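Local coordinates for protein glycosyl hydrolase BlGH5_18 (Bifidobacterium longum subsp. infantis, PDB 7LQX) that probably hydrolyses glycosidic bonds of N-glycans, as a family GH5 subfamily 18 glycoside hydrolase of a gut bifidobacterium, at residues 61-66 / 97-102; 86-91 / 149-154; 366-371 / 404-409; 390-395 / 426-431. All coordinates share one frame; numbering follows the deposited sequence. Where two conformers were deposited one is given.

Contact 1: 61-66 / 97-102; sequences DHVRVF and QGMDAY
Four backbone hydrogen bonds zip strand 62-65 to strand 100-102 in parallel register, His62 facing Asp100, Val63 facing Ala101 and Arg64 facing Tyr102. Asp100 N donates to Asp61 O (3.0 Å), Val63 N to Asp100 O, Tyr102 N to Val63 O (2.9 Å) and Val65 N to Tyr102 O. Between these bonds, CA-H...O contacts use the same carbonyls, as where His62 CA lies 3.1 Å from Asp100 O.

The aromatic contact lies on the face carrying His62, Arg64, Asp100 and Tyr102. Tyr102 turns its ring edge toward the His62 face in an offset edge-to-face pair, centroids 5.7 Å apart and planes at 83°. Chi1 of 71° sets the imidazole between backbone N and carbonyl carbon; His62 ND1 then bonds Asp61 OD1 at 2.8 Å, in the ring plane, while NE2 meets Thr310. Asp61 pairs with Arg23 and Arg25, and Asp100 with Arg25, which probably offsets their like charges. Arg64 extends toward Glu276 and Asp104, and the Phe66 ring sets CE1 over one face of its guanidinium.

On the other face the contacts are apolar, suiting small aliphatic residues beneath helix 81-96. Val63 CG2 meets Ala101 CB at 4.1 Å, and, just before the strand, the selenomethionine methyl, Met99 CE, touches Val63 CG1. Neighbouring parallel strands joined through an intervening helix form the beta-alpha-beta crossover of the (beta/alpha)8 barrel typical of GH5 enzymes.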
loop_
_atom_site.group_PDB
_atom_site.type_symbol
_atom_site.label_atom_id
_atom_site.label_comp_id
_atom_site.label_asym_id
_atom_site.label_seq_id
_atom_site.Cartn_x
_atom_site.Cartn_y
_atom_site.Cartn_z
ATOM N N ASP A 61 -8.154 -31.083 7.896
ATOM C CA ASP A 61 -6.804 -31.461 8.277
ATOM C C ASP A 61 -5.765 -30.387 7.984
ATOM O O ASP A 61 -4.604 -30.560 8.362
ATOM C CB ASP A 61 -6.416 -32.795 7.621
ATOM C CG ASP A 61 -6.465 -32.740 6.111
ATOM O OD1 ASP A 61 -5.653 -32.002 5.521
ATOM O OD2 ASP A 61 -7.320 -33.423 5.520
ATOM N N HIS A 62 -6.140 -29.282 7.338
ATOM C CA HIS A 62 -5.167 -28.230 7.085
ATOM C C HIS A 62 -5.861 -26.906 6.823
ATOM O O HIS A 62 -7.053 -26.846 6.509
ATOM C CB HIS A 62 -4.254 -28.560 5.890
ATOM C CG HIS A 62 -4.950 -28.499 4.561
ATOM N ND1 HIS A 62 -5.609 -29.580 4.025
ATOM C CD2 HIS A 62 -5.091 -27.492 3.665
ATOM C CE1 HIS A 62 -6.130 -29.241 2.856
ATOM N NE2 HIS A 62 -5.829 -27.980 2.613
ATOM N N VAL A 63 -5.063 -25.846 6.931
ATOM C CA VAL A 63 -5.434 -24.502 6.532
ATOM C C VAL A 63 -4.352 -23.933 5.623
ATOM O O VAL A 63 -3.175 -24.295 5.712
ATOM C CB VAL A 63 -5.635 -23.572 7.751
ATOM C CG1 VAL A 63 -6.835 -24.006 8.579
ATOM C CG2 VAL A 63 -4.380 -23.514 8.615
ATOM N N ARG A 64 -4.769 -23.029 4.739
ATOM C CA ARG A 64 -3.884 -22.171 3.957
ATOM C C ARG A 64 -4.018 -20.760 4.512
ATOM O O ARG A 64 -5.135 -20.273 4.702
ATOM C CB ARG A 64 -4.267 -22.235 2.476
ATOM C CG ARG A 64 -3.417 -21.401 1.536
ATOM C CD ARG A 64 -3.691 -21.784 0.085
ATOM N NE ARG A 64 -3.100 -20.816 -0.835
ATOM C CZ ARG A 64 -3.768 -20.137 -1.765
ATOM N NH1 ARG A 64 -5.070 -20.314 -1.948
ATOM N NH2 ARG A 64 -3.115 -19.278 -2.528
ATOM N N VAL A 65 -2.891 -20.124 4.817
ATOM C CA VAL A 65 -2.929 -18.831 5.485
ATOM C C VAL A 65 -2.119 -17.797 4.723
ATOM O O VAL A 65 -1.156 -18.114 4.017
ATOM C CB VAL A 65 -2.481 -18.921 6.959
ATOM C CG1 VAL A 65 -3.310 -19.968 7.688
ATOM C CG2 VAL A 65 -1.004 -19.247 7.044
ATOM N N PHE A 66 -2.517 -16.542 4.909
ATOM C CA PHE A 66 -2.113 -15.425 4.067
ATOM C C PHE A 66 -1.642 -14.210 4.852
ATOM O O PHE A 66 -2.444 -13.326 5.174
ATOM C CB PHE A 66 -3.292 -14.991 3.186
ATOM C CG PHE A 66 -3.888 -16.098 2.370
ATOM C CD1 PHE A 66 -3.422 -16.338 1.096
ATOM C CD2 PHE A 66 -4.897 -16.894 2.870
ATOM C CE1 PHE A 66 -3.953 -17.351 0.329
ATOM C CE2 PHE A 66 -5.443 -17.916 2.103
ATOM C CZ PHE A 66 -4.971 -18.139 0.832
ATOM N N GLN A 97 -4.564 -26.940 17.283
ATOM C CA GLN A 97 -5.937 -27.330 17.015
ATOM C C GLN A 97 -6.027 -28.499 16.044
ATOM O O GLN A 97 -7.103 -28.742 15.487
ATOM C CB GLN A 97 -6.748 -26.126 16.526
ATOM C CG GLN A 97 -6.777 -24.958 17.511
ATOM C CD GLN A 97 -7.394 -25.326 18.847
ATOM O OE1 GLN A 97 -8.388 -26.050 18.910
ATOM N NE2 GLN A 97 -6.799 -24.831 19.927
ATOM N N GLY A 98 -4.920 -29.215 15.821
ATOM C CA GLY A 98 -4.943 -30.496 15.141
ATOM C C GLY A 98 -4.744 -30.471 13.644
ATOM O O GLY A 98 -5.037 -31.474 12.981
HETATM N N MSE A 99 -4.228 -29.382 13.090
HETATM C CA MSE A 99 -4.149 -29.234 11.644
HETATM C C MSE A 99 -2.782 -28.805 11.141
HETATM O O MSE A 99 -2.010 -28.162 11.853
HETATM C CB MSE A 99 -5.192 -28.210 11.184
HETATM C CG MSE A 99 -6.606 -28.624 11.517
HETATM SE SE MSE A 99 -7.920 -27.421 10.824
HETATM C CE MSE A 99 -7.565 -25.932 11.976
ATOM N N ASP A 100 -2.498 -29.164 9.892
ATOM C CA ASP A 100 -1.328 -28.670 9.185
ATOM C C ASP A 100 -1.601 -27.272 8.642
ATOM O O ASP A 100 -2.751 -26.845 8.507
ATOM C CB ASP A 100 -0.975 -29.604 8.032
ATOM C CG ASP A 100 -0.544 -30.962 8.517
ATOM O OD1 ASP A 100 0.316 -31.017 9.414
ATOM O OD2 ASP A 100 -1.091 -31.967 8.028
ATOM N N ALA A 101 -0.529 -26.544 8.357
ATOM C CA ALA A 101 -0.647 -25.212 7.788
ATOM C C ALA A 101 0.268 -25.072 6.583
ATOM O O ALA A 101 1.422 -25.509 6.615
ATOM C CB ALA A 101 -0.316 -24.140 8.832
ATOM N N TYR A 102 -0.273 -24.493 5.518
ATOM C CA TYR A 102 0.452 -24.076 4.324
ATOM C C TYR A 102 0.373 -22.556 4.258
ATOM O O TYR A 102 -0.680 -21.975 4.525
ATOM C CB TYR A 102 -0.201 -24.708 3.085
ATOM C CG TYR A 102 -0.087 -26.214 3.076
ATOM C CD1 TYR A 102 -0.962 -26.992 3.808
ATOM C CD2 TYR A 102 0.929 -26.851 2.377
ATOM C CE1 TYR A 102 -0.841 -28.367 3.840
ATOM C CE2 TYR A 102 1.055 -28.231 2.395
ATOM C CZ TYR A 102 0.165 -28.984 3.131
ATOM O OH TYR A 102 0.283 -30.359 3.170
#

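Contact 2: 86-91 / 149-154; sequences DVRRMV and LAQEPA
Leu149 CD2 presses against the backbone of helix 81-96, 3.6 Å from Arg88 CA, and touches Val87 CG1 and Val91 CG2 at its margins. This is the tight side of the contact: beta-branched valines give the helix a compact apolar surface. Val91, with CG1 anti to its own nitrogen (chi1 169°), directs that methyl to Glu152 CB at 3.9 Å, and Ala154 CB is small enough to sit 4.0 Å from Val91 O.

The loop belongs to the (beta/alpha)8 barrel, where it leads from helix 132-149 into strand 155-159; a type I turn from Leu149 to Glu152 reverses the chain beside the neighbouring barrel helix.

At the boundary, the fully extended Arg88 gives Glu152 OE2 an almost straight salt-bridge bond of 2.8 Å from Arg88 NE, in the guanidinium plane and onto the anti lone pair, though the planes are 65° apart. The other carboxylate oxygen bonds His92. Toward solvent, Gln151 CB covers one guanidinium face; its OE1 takes only a weak bond from Arg88 NH1, which also pairs with Glu148, while its NE2 bonds Gly147 O. One water bridges Arg88 NH2 to Gln151 OE1; a second is held by Gln151 O at 2.8 Å and weakly by Arg88 NH2.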
loop_
_atom_site.group_PDB
_atom_site.type_symbol
_atom_site.label_atom_id
_atom_site.label_comp_id
_atom_site.label_asym_id
_atom_site.label_seq_id
_atom_site.Cartn_x
_atom_site.Cartn_y
_atom_site.Cartn_z
ATOM N N ASP A 86 4.048 -13.301 14.064
ATOM C CA ASP A 86 2.599 -13.475 14.031
ATOM C C ASP A 86 2.191 -14.585 13.064
ATOM O O ASP A 86 1.260 -15.347 13.346
ATOM C CB ASP A 86 1.907 -12.164 13.642
ATOM C CG ASP A 86 1.950 -11.115 14.741
ATOM O OD1 ASP A 86 2.216 -11.453 15.912
ATOM O OD2 ASP A 86 1.676 -9.934 14.423
ATOM N N VAL A 87 2.843 -14.673 11.905
ATOM C CA VAL A 87 2.564 -15.798 11.011
ATOM C C VAL A 87 2.890 -17.115 11.706
ATOM O O VAL A 87 2.115 -18.076 11.649
ATOM C CB VAL A 87 3.328 -15.664 9.682
ATOM C CG1 VAL A 87 2.972 -16.831 8.756
ATOM C CG2 VAL A 87 3.018 -14.342 9.016
ATOM N N ARG A 88 4.047 -17.179 12.370
ATOM C CA ARG A 88 4.426 -18.400 13.070
ATOM C C ARG A 88 3.403 -18.749 14.142
ATOM O O ARG A 88 3.061 -19.924 14.325
ATOM C CB ARG A 88 5.828 -18.255 13.668
ATOM C CG ARG A 88 6.320 -19.499 14.388
ATOM C CD ARG A 88 7.769 -19.399 14.817
ATOM N NE ARG A 88 8.129 -20.563 15.620
ATOM C CZ ARG A 88 9.327 -20.785 16.144
ATOM N NH1 ARG A 88 10.319 -19.928 15.939
ATOM N NH2 ARG A 88 9.529 -21.879 16.866
ATOM N N ARG A 89 2.885 -17.740 14.847
ATOM C CA ARG A 89 1.895 -17.999 15.884
ATOM C C ARG A 89 0.621 -18.580 15.286
ATOM O O ARG A 89 0.020 -19.498 15.854
ATOM C CB ARG A 89 1.596 -16.715 16.661
ATOM C CG ARG A 89 0.505 -16.873 17.709
ATOM C CD ARG A 89 0.973 -17.582 18.958
ATOM N NE ARG A 89 -0.021 -17.469 20.024
ATOM C CZ ARG A 89 -0.257 -16.355 20.713
ATOM N NH1 ARG A 89 0.425 -15.248 20.449
ATOM N NH2 ARG A 89 -1.177 -16.345 21.666
HETATM N N MSE A 90 0.190 -18.059 14.142
HETATM C CA MSE A 90 -1.025 -18.566 13.518
HETATM C C MSE A 90 -0.846 -20.023 13.102
HETATM O O MSE A 90 -1.754 -20.839 13.283
HETATM C CB MSE A 90 -1.407 -17.696 12.328
HETATM C CG MSE A 90 -2.707 -18.120 11.685
HETATM SE SE MSE A 90 -3.271 -16.935 10.292
HETATM C CE MSE A 90 -3.802 -15.472 11.365
ATOM N N VAL A 91 0.324 -20.331 12.541
ATOM C CA VAL A 91 0.672 -21.712 12.223
ATOM C C VAL A 91 0.673 -22.564 13.484
ATOM O O VAL A 91 0.127 -23.674 13.508
ATOM C CB VAL A 91 2.035 -21.760 11.508
ATOM C CG1 VAL A 91 2.529 -23.189 11.428
ATOM C CG2 VAL A 91 1.929 -21.110 10.146
ATOM N N LEU A 149 9.216 -20.588 10.173
ATOM C CA LEU A 149 8.100 -21.517 10.063
ATOM C C LEU A 149 8.562 -22.968 10.073
ATOM O O LEU A 149 7.830 -23.841 10.546
ATOM C CB LEU A 149 7.304 -21.227 8.797
ATOM C CG LEU A 149 6.609 -19.865 8.734
ATOM C CD1 LEU A 149 5.898 -19.742 7.401
ATOM C CD2 LEU A 149 5.653 -19.679 9.899
ATOM N N ALA A 150 9.769 -23.246 9.570
ATOM C CA ALA A 150 10.303 -24.601 9.592
ATOM C C ALA A 150 10.438 -25.150 11.004
ATOM O O ALA A 150 10.541 -26.368 11.176
ATOM C CB ALA A 150 11.670 -24.615 8.914
ATOM N N GLN A 151 10.447 -24.279 12.015
ATOM C CA GLN A 151 10.533 -24.714 13.404
ATOM C C GLN A 151 9.194 -25.171 13.967
ATOM O O GLN A 151 9.161 -25.683 15.092
ATOM C CB GLN A 151 11.138 -23.596 14.256
ATOM C CG GLN A 151 12.544 -23.206 13.809
ATOM C CD GLN A 151 13.093 -22.015 14.562
ATOM O OE1 GLN A 151 13.083 -21.987 15.795
ATOM N NE2 GLN A 151 13.573 -21.016 13.824
ATOM N N GLU A 152 8.104 -25.040 13.204
ATOM C CA GLU A 152 6.786 -25.456 13.664
ATOM C C GLU A 152 6.436 -26.811 13.079
ATOM O O GLU A 152 6.355 -26.932 11.847
ATOM C CB GLU A 152 5.741 -24.437 13.217
ATOM C CG GLU A 152 5.825 -23.097 13.924
ATOM C CD GLU A 152 5.535 -23.195 15.409
ATOM O OE1 GLU A 152 4.766 -24.088 15.816
ATOM O OE2 GLU A 152 6.079 -22.370 16.176
ATOM N N PRO A 153 6.165 -27.835 13.894
ATOM C CA PRO A 153 5.816 -29.145 13.318
ATOM C C PRO A 153 4.608 -29.124 12.398
ATOM O O PRO A 153 4.521 -29.964 11.490
ATOM C CB PRO A 153 5.563 -30.023 14.554
ATOM C CG PRO A 153 6.351 -29.372 15.643
ATOM C CD PRO A 153 6.346 -27.897 15.358
ATOM N N ALA A 154 3.674 -28.189 12.593
ATOM C CA ALA A 154 2.471 -28.153 11.774
ATOM C C ALA A 154 2.707 -27.539 10.406
ATOM O O ALA A 154 1.841 -27.662 9.532
ATOM C CB ALA A 154 1.376 -27.342 12.468
HETATM O O HOH W 1 11.740 -22.066 18.662
HETATM O O HOH W 2 8.031 -24.938 17.551
#

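Contact 3: 366-371 / 404-409; sequences AVVIEV and TLVTSA
Ile369 N donates to Val406 O at 2.8 Å, the shortest of four backbone bonds that join segment 366-371 to segment 404-409 in parallel. Val367 N to Thr404 O, Val406 N to Val367 O and Ser408 N to Ile369 O complete the ladder; in the last, the donor stands 45° out of the carbonyl plane.

Side chains alternate between two faces. Ala366 CB, small enough for a close approach, touches Val406 CG1 at 3.8 Å, beside the Val368 and Val406 methyls. On the opposite face Ile369 CD1 meets Leu405 CD2, also at 3.8 Å; helix 388-399 covers Val367 and Leu405, and helix 248-264 reaches Ile369 and Leu405. Helix 388-399 also links the two parallel strands in the chain, a beta-alpha-beta unit.

Farther along, Ser408 OG accepts from Val371 N (3.2 Å). Its chi1 of 45° sets OG between backbone N and carbonyl carbon, facing the other segment. Replacing Ser408 by an alanine would probably leave Val371 N without this acceptor. Val371 CG1 lies 3.7 Å from Thr407 CG2. Mostly aliphatic residues line both faces while main-chain polar groups pair between them, implying a contact held by hydrophobic burial and sheet bonding, with one side-chain hydroxyl adding a bond.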
loop_
_atom_site.group_PDB
_atom_site.type_symbol
_atom_site.label_atom_id
_atom_site.label_comp_id
_atom_site.label_asym_id
_atom_site.label_seq_id
_atom_site.Cartn_x
_atom_site.Cartn_y
_atom_site.Cartn_z
ATOM N N ALA A 366 -8.772 -39.283 -24.293
ATOM C CA ALA A 366 -8.103 -38.007 -24.104
ATOM C C ALA A 366 -8.318 -37.102 -25.305
ATOM O O ALA A 366 -8.336 -37.564 -26.452
ATOM C CB ALA A 366 -6.599 -38.164 -23.848
ATOM N N VAL A 367 -8.496 -35.815 -25.019
ATOM C CA VAL A 367 -8.455 -34.763 -26.026
ATOM C C VAL A 367 -7.005 -34.318 -26.184
ATOM O O VAL A 367 -6.291 -34.135 -25.187
ATOM C CB VAL A 367 -9.365 -33.587 -25.639
ATOM C CG1 VAL A 367 -9.356 -32.541 -26.742
ATOM C CG2 VAL A 367 -10.797 -34.067 -25.375
ATOM N N VAL A 368 -6.576 -34.165 -27.435
ATOM C CA VAL A 368 -5.190 -33.849 -27.766
ATOM C C VAL A 368 -5.021 -32.346 -27.947
ATOM O O VAL A 368 -5.735 -31.716 -28.735
ATOM C CB VAL A 368 -4.758 -34.599 -29.040
ATOM C CG1 VAL A 368 -3.334 -34.241 -29.387
ATOM C CG2 VAL A 368 -4.906 -36.098 -28.858
ATOM N N ILE A 369 -4.034 -31.789 -27.255
ATOM C CA ILE A 369 -3.686 -30.373 -27.321
ATOM C C ILE A 369 -2.361 -30.245 -28.062
ATOM O O ILE A 369 -1.326 -30.717 -27.578
ATOM C CB ILE A 369 -3.561 -29.779 -25.908
ATOM C CG1 ILE A 369 -4.872 -29.900 -25.136
ATOM C CG2 ILE A 369 -3.145 -28.320 -25.971
ATOM C CD1 ILE A 369 -4.756 -29.569 -23.651
ATOM N N GLU A 370 -2.387 -29.594 -29.225
ATOM C CA GLU A 370 -1.160 -29.327 -29.964
ATOM C C GLU A 370 -0.301 -28.331 -29.196
ATOM O O GLU A 370 -0.791 -27.288 -28.747
ATOM C CB GLU A 370 -1.486 -28.759 -31.344
ATOM C CG GLU A 370 -2.049 -29.776 -32.314
ATOM C CD GLU A 370 -1.025 -30.817 -32.740
ATOM O OE1 GLU A 370 0.179 -30.488 -32.834
ATOM O OE2 GLU A 370 -1.424 -31.974 -32.983
ATOM N N VAL A 371 0.985 -28.643 -29.064
ATOM C CA VAL A 371 1.891 -27.833 -28.262
ATOM C C VAL A 371 3.034 -27.293 -29.112
ATOM O O VAL A 371 3.379 -27.843 -30.164
ATOM C CB VAL A 371 2.419 -28.585 -27.023
ATOM C CG1 VAL A 371 1.289 -28.849 -26.046
ATOM C CG2 VAL A 371 3.098 -29.889 -27.409
ATOM N N THR A 404 -9.210 -37.505 -20.057
ATOM C CA THR A 404 -8.147 -36.605 -19.641
ATOM C C THR A 404 -7.755 -35.752 -20.845
ATOM O O THR A 404 -8.427 -35.747 -21.875
ATOM C CB THR A 404 -6.998 -37.388 -19.007
ATOM O OG1 THR A 404 -6.055 -36.475 -18.430
ATOM C CG2 THR A 404 -6.282 -38.286 -20.020
ATOM N N LEU A 405 -6.674 -35.003 -20.691
ATOM C CA LEU A 405 -6.093 -34.221 -21.772
ATOM C C LEU A 405 -4.640 -34.625 -21.918
ATOM O O LEU A 405 -3.954 -34.846 -20.921
ATOM C CB LEU A 405 -6.200 -32.721 -21.504
ATOM C CG LEU A 405 -7.689 -32.333 -21.541
ATOM C CD1 LEU A 405 -8.196 -31.915 -20.168
ATOM C CD2 LEU A 405 -8.018 -31.304 -22.613
ATOM N N VAL A 406 -4.175 -34.709 -23.160
ATOM C CA VAL A 406 -2.778 -35.014 -23.428
ATOM C C VAL A 406 -2.263 -34.037 -24.474
ATOM O O VAL A 406 -3.024 -33.469 -25.259
ATOM C CB VAL A 406 -2.556 -36.466 -23.902
ATOM C CG1 VAL A 406 -3.036 -37.455 -22.856
ATOM C CG2 VAL A 406 -3.233 -36.709 -25.238
ATOM N N THR A 407 -0.947 -33.834 -24.473
ATOM C CA THR A 407 -0.354 -33.047 -25.535
ATOM C C THR A 407 -0.161 -33.900 -26.788
ATOM O O THR A 407 -0.203 -35.136 -26.760
ATOM C CB THR A 407 1.010 -32.497 -25.125
ATOM O OG1 THR A 407 1.940 -33.582 -25.042
ATOM C CG2 THR A 407 0.925 -31.751 -23.800
ATOM N N SER A 408 0.103 -33.202 -27.895
ATOM C CA SER A 408 0.415 -33.877 -29.153
ATOM C C SER A 408 1.632 -34.790 -29.036
ATOM O O SER A 408 1.684 -35.826 -29.700
ATOM C CB SER A 408 0.591 -32.832 -30.258
ATOM O OG SER A 408 1.388 -31.743 -29.822
ATOM N N ALA A 409 2.612 -34.441 -28.201
ATOM C CA ALA A 409 3.751 -35.327 -27.981
ATOM C C ALA A 409 3.336 -36.599 -27.248
ATOM O O ALA A 409 3.694 -37.708 -27.655
ATOM C CB ALA A 409 4.844 -34.580 -27.215
#

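Contact 4: 390-395 / 426-431; sequences FERWMR and ETDDEP
Segment 390-395 is regular helix, with Met394 N bonded to Phe390 O and Arg395 N to Glu391 O, whereas segment 426-431 starts at Glu426 of strand 424-426 and runs on without regular structure. The nearest CA atoms, of Arg392 and Asp428, are 8.0 Å apart, a gap suited to long charged side chains.

Arg395 grips Glu426 end-on, NH1 to OE2 (2.9 Å) and NH2 to OE1 (2.8 Å), through the syn lone pairs of a carboxylate turned only 10° from the guanidinium. Glu426 OE2 takes a second bond from Arg392 NH1, also 2.8 Å, which arrives from above the carboxylate plane. These residues and Asp428 make a salt-bridge network on the surface, tying helix 388-399 to the exit of an edge strand in the three-stranded parallel C-terminal sheet.

Extended from CG to NE, Arg392 gives Asp428 OD1 a 3.0 Å bond from NE, while Thr427 O lies over the centre of its guanidinium, 3.3 Å from CZ. A methionine in place of Arg392 would probably leave Asp428 OD1 without its charged mate and remove one of the two grips on Glu426 OE2. Water 3 links Arg392 NH2, Asp428 OD1 and Glu430 N. The other Asp428 oxygen bonds Ser388.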
loop_
_atom_site.group_PDB
_atom_site.type_symbol
_atom_site.label_atom_id
_atom_site.label_comp_id
_atom_site.label_asym_id
_atom_site.label_seq_id
_atom_site.Cartn_x
_atom_site.Cartn_y
_atom_site.Cartn_z
ATOM N N PHE A 390 -12.034 -27.240 -24.392
ATOM C CA PHE A 390 -12.948 -27.264 -23.256
ATOM C C PHE A 390 -14.205 -28.043 -23.596
ATOM O O PHE A 390 -14.596 -28.960 -22.869
ATOM C CB PHE A 390 -13.270 -25.802 -22.918
ATOM C CG PHE A 390 -14.033 -25.582 -21.630
ATOM C CD1 PHE A 390 -15.411 -25.741 -21.584
ATOM C CD2 PHE A 390 -13.378 -25.149 -20.489
ATOM C CE1 PHE A 390 -16.116 -25.508 -20.408
ATOM C CE2 PHE A 390 -14.083 -24.905 -19.316
ATOM C CZ PHE A 390 -15.448 -25.095 -19.277
ATOM N N GLU A 391 -14.836 -27.720 -24.726
ATOM C CA GLU A 391 -16.116 -28.344 -25.055
ATOM C C GLU A 391 -15.969 -29.803 -25.467
ATOM O O GLU A 391 -16.838 -30.618 -25.140
ATOM C CB GLU A 391 -16.848 -27.503 -26.096
ATOM C CG GLU A 391 -17.218 -26.146 -25.504
ATOM C CD GLU A 391 -18.195 -25.328 -26.318
ATOM O OE1 GLU A 391 -18.390 -25.602 -27.521
ATOM O OE2 GLU A 391 -18.764 -24.384 -25.733
ATOM N N ARG A 392 -14.888 -30.172 -26.157
ATOM C CA ARG A 392 -14.683 -31.585 -26.456
ATOM C C ARG A 392 -14.521 -32.396 -25.175
ATOM O O ARG A 392 -15.104 -33.479 -25.027
ATOM C CB ARG A 392 -13.474 -31.767 -27.368
ATOM C CG ARG A 392 -13.695 -31.266 -28.777
ATOM C CD ARG A 392 -12.452 -31.477 -29.621
ATOM N NE ARG A 392 -12.612 -30.998 -30.990
ATOM C CZ ARG A 392 -13.197 -31.693 -31.960
ATOM N NH1 ARG A 392 -13.677 -32.904 -31.712
ATOM N NH2 ARG A 392 -13.282 -31.191 -33.186
ATOM N N TRP A 393 -13.707 -31.897 -24.240
ATOM C CA TRP A 393 -13.555 -32.587 -22.965
ATOM C C TRP A 393 -14.904 -32.702 -22.261
ATOM O O TRP A 393 -15.270 -33.767 -21.757
ATOM C CB TRP A 393 -12.516 -31.882 -22.086
ATOM C CG TRP A 393 -12.223 -32.653 -20.836
ATOM C CD1 TRP A 393 -11.215 -33.564 -20.644
ATOM C CD2 TRP A 393 -12.967 -32.614 -19.606
ATOM N NE1 TRP A 393 -11.280 -34.075 -19.372
ATOM C CE2 TRP A 393 -12.349 -33.519 -18.717
ATOM C CE3 TRP A 393 -14.102 -31.910 -19.178
ATOM C CZ2 TRP A 393 -12.821 -33.733 -17.426
ATOM C CZ3 TRP A 393 -14.562 -32.118 -17.897
ATOM C CH2 TRP A 393 -13.924 -33.021 -17.033
HETATM N N MSE A 394 -15.667 -31.608 -22.229
HETATM C CA MSE A 394 -16.965 -31.611 -21.557
HETATM C C MSE A 394 -17.914 -32.644 -22.160
HETATM O O MSE A 394 -18.687 -33.284 -21.437
HETATM C CB MSE A 394 -17.599 -30.209 -21.577
HETATM C CG MSE A 394 -16.884 -29.206 -20.693
HETATM SE SE MSE A 394 -17.084 -29.700 -18.831
HETATM C CE MSE A 394 -15.729 -28.522 -18.116
ATOM N N ARG A 395 -17.862 -32.814 -23.483
ATOM C CA ARG A 395 -18.739 -33.784 -24.133
ATOM C C ARG A 395 -18.363 -35.206 -23.737
ATOM O O ARG A 395 -19.229 -36.012 -23.376
ATOM C CB ARG A 395 -18.662 -33.621 -25.648
ATOM C CG ARG A 395 -19.797 -34.309 -26.378
ATOM C CD ARG A 395 -19.459 -34.562 -27.831
ATOM N NE ARG A 395 -18.574 -35.719 -27.961
ATOM C CZ ARG A 395 -17.281 -35.663 -28.287
ATOM N NH1 ARG A 395 -16.686 -34.501 -28.536
ATOM N NH2 ARG A 395 -16.581 -36.783 -28.364
ATOM N N GLU A 426 -8.956 -37.901 -29.244
ATOM C CA GLU A 426 -9.783 -36.993 -30.031
ATOM C C GLU A 426 -8.986 -35.738 -30.348
ATOM O O GLU A 426 -8.501 -35.060 -29.437
ATOM C CB GLU A 426 -11.064 -36.642 -29.275
ATOM C CG GLU A 426 -11.970 -35.708 -30.043
ATOM C CD GLU A 426 -13.357 -35.645 -29.460
ATOM O OE1 GLU A 426 -13.873 -36.709 -29.049
ATOM O OE2 GLU A 426 -13.926 -34.538 -29.416
ATOM N N THR A 427 -8.863 -35.418 -31.631
ATOM C CA THR A 427 -8.109 -34.242 -32.042
ATOM C C THR A 427 -9.033 -33.033 -32.199
ATOM O O THR A 427 -10.238 -33.163 -32.409
ATOM C CB THR A 427 -7.360 -34.511 -33.349
ATOM O OG1 THR A 427 -8.283 -34.943 -34.352
ATOM C CG2 THR A 427 -6.299 -35.588 -33.150
ATOM N N ASP A 428 -8.441 -31.847 -32.117
ATOM C CA ASP A 428 -9.207 -30.604 -32.166
ATOM C C ASP A 428 -9.133 -30.056 -33.584
ATOM O O ASP A 428 -8.270 -29.241 -33.916
ATOM C CB ASP A 428 -8.670 -29.587 -31.172
ATOM C CG ASP A 428 -9.638 -28.444 -30.940
ATOM O OD1 ASP A 428 -10.835 -28.608 -31.267
ATOM O OD2 ASP A 428 -9.210 -27.389 -30.423
ATOM N N ASP A 429 -10.083 -30.472 -34.412
ATOM C CA ASP A 429 -9.948 -30.304 -35.851
ATOM C C ASP A 429 -10.189 -28.874 -36.311
ATOM O O ASP A 429 -9.620 -28.457 -37.328
ATOM C CB ASP A 429 -10.907 -31.266 -36.553
ATOM C CG ASP A 429 -10.596 -32.725 -36.243
ATOM O OD1 ASP A 429 -9.438 -33.015 -35.880
ATOM O OD2 ASP A 429 -11.506 -33.578 -36.355
ATOM N N GLU A 430 -11.009 -28.113 -35.596
ATOM C CA GLU A 430 -11.318 -26.729 -35.962
ATOM C C GLU A 430 -11.283 -25.884 -34.696
ATOM O O GLU A 430 -12.326 -25.515 -34.144
ATOM C CB GLU A 430 -12.673 -26.632 -36.668
ATOM C CG GLU A 430 -12.729 -27.331 -38.031
ATOM C CD GLU A 430 -14.093 -27.223 -38.704
ATOM O OE1 GLU A 430 -14.827 -26.253 -38.420
ATOM O OE2 GLU A 430 -14.431 -28.115 -39.515
ATOM N N PRO A 431 -10.086 -25.556 -34.205
ATOM C CA PRO A 431 -9.990 -24.879 -32.905
ATOM C C PRO A 431 -10.655 -23.511 -32.895
ATOM O O PRO A 431 -10.708 -22.808 -33.907
ATOM C CB PRO A 431 -8.476 -24.755 -32.679
ATOM C CG PRO A 431 -7.888 -25.879 -33.487
ATOM C CD PRO A 431 -8.757 -25.939 -34.722
HETATM O O HOH W 3 -12.590 -28.416 -33.188
#

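The four contacts fall into two pairs on opposite sides of the chain's centre. Contacts 1 and 2 belong to the barrel, with centres 10 Å apart: Ala101 N probably bonds Ala154 O (2.9 Å). Contact 3 lies in the three-stranded C-terminal sheet and contact 4 meets it through Glu426, Ala366 O and Glu426 N being 2.9 Å from each other, with Trp393 packed on Leu405. Centres of contacts 1 and 3 are 35 Å apart. In contact 1 the Arg64 side chain is about 5 Å from a bound 1,2-ethanediol, probably from the crystallisation liquor, and pairs with Glu276, near the end of strand 272-277, the seventh barrel strand, where GH5 enzymes carry their nucleophile; an active-site role is likely.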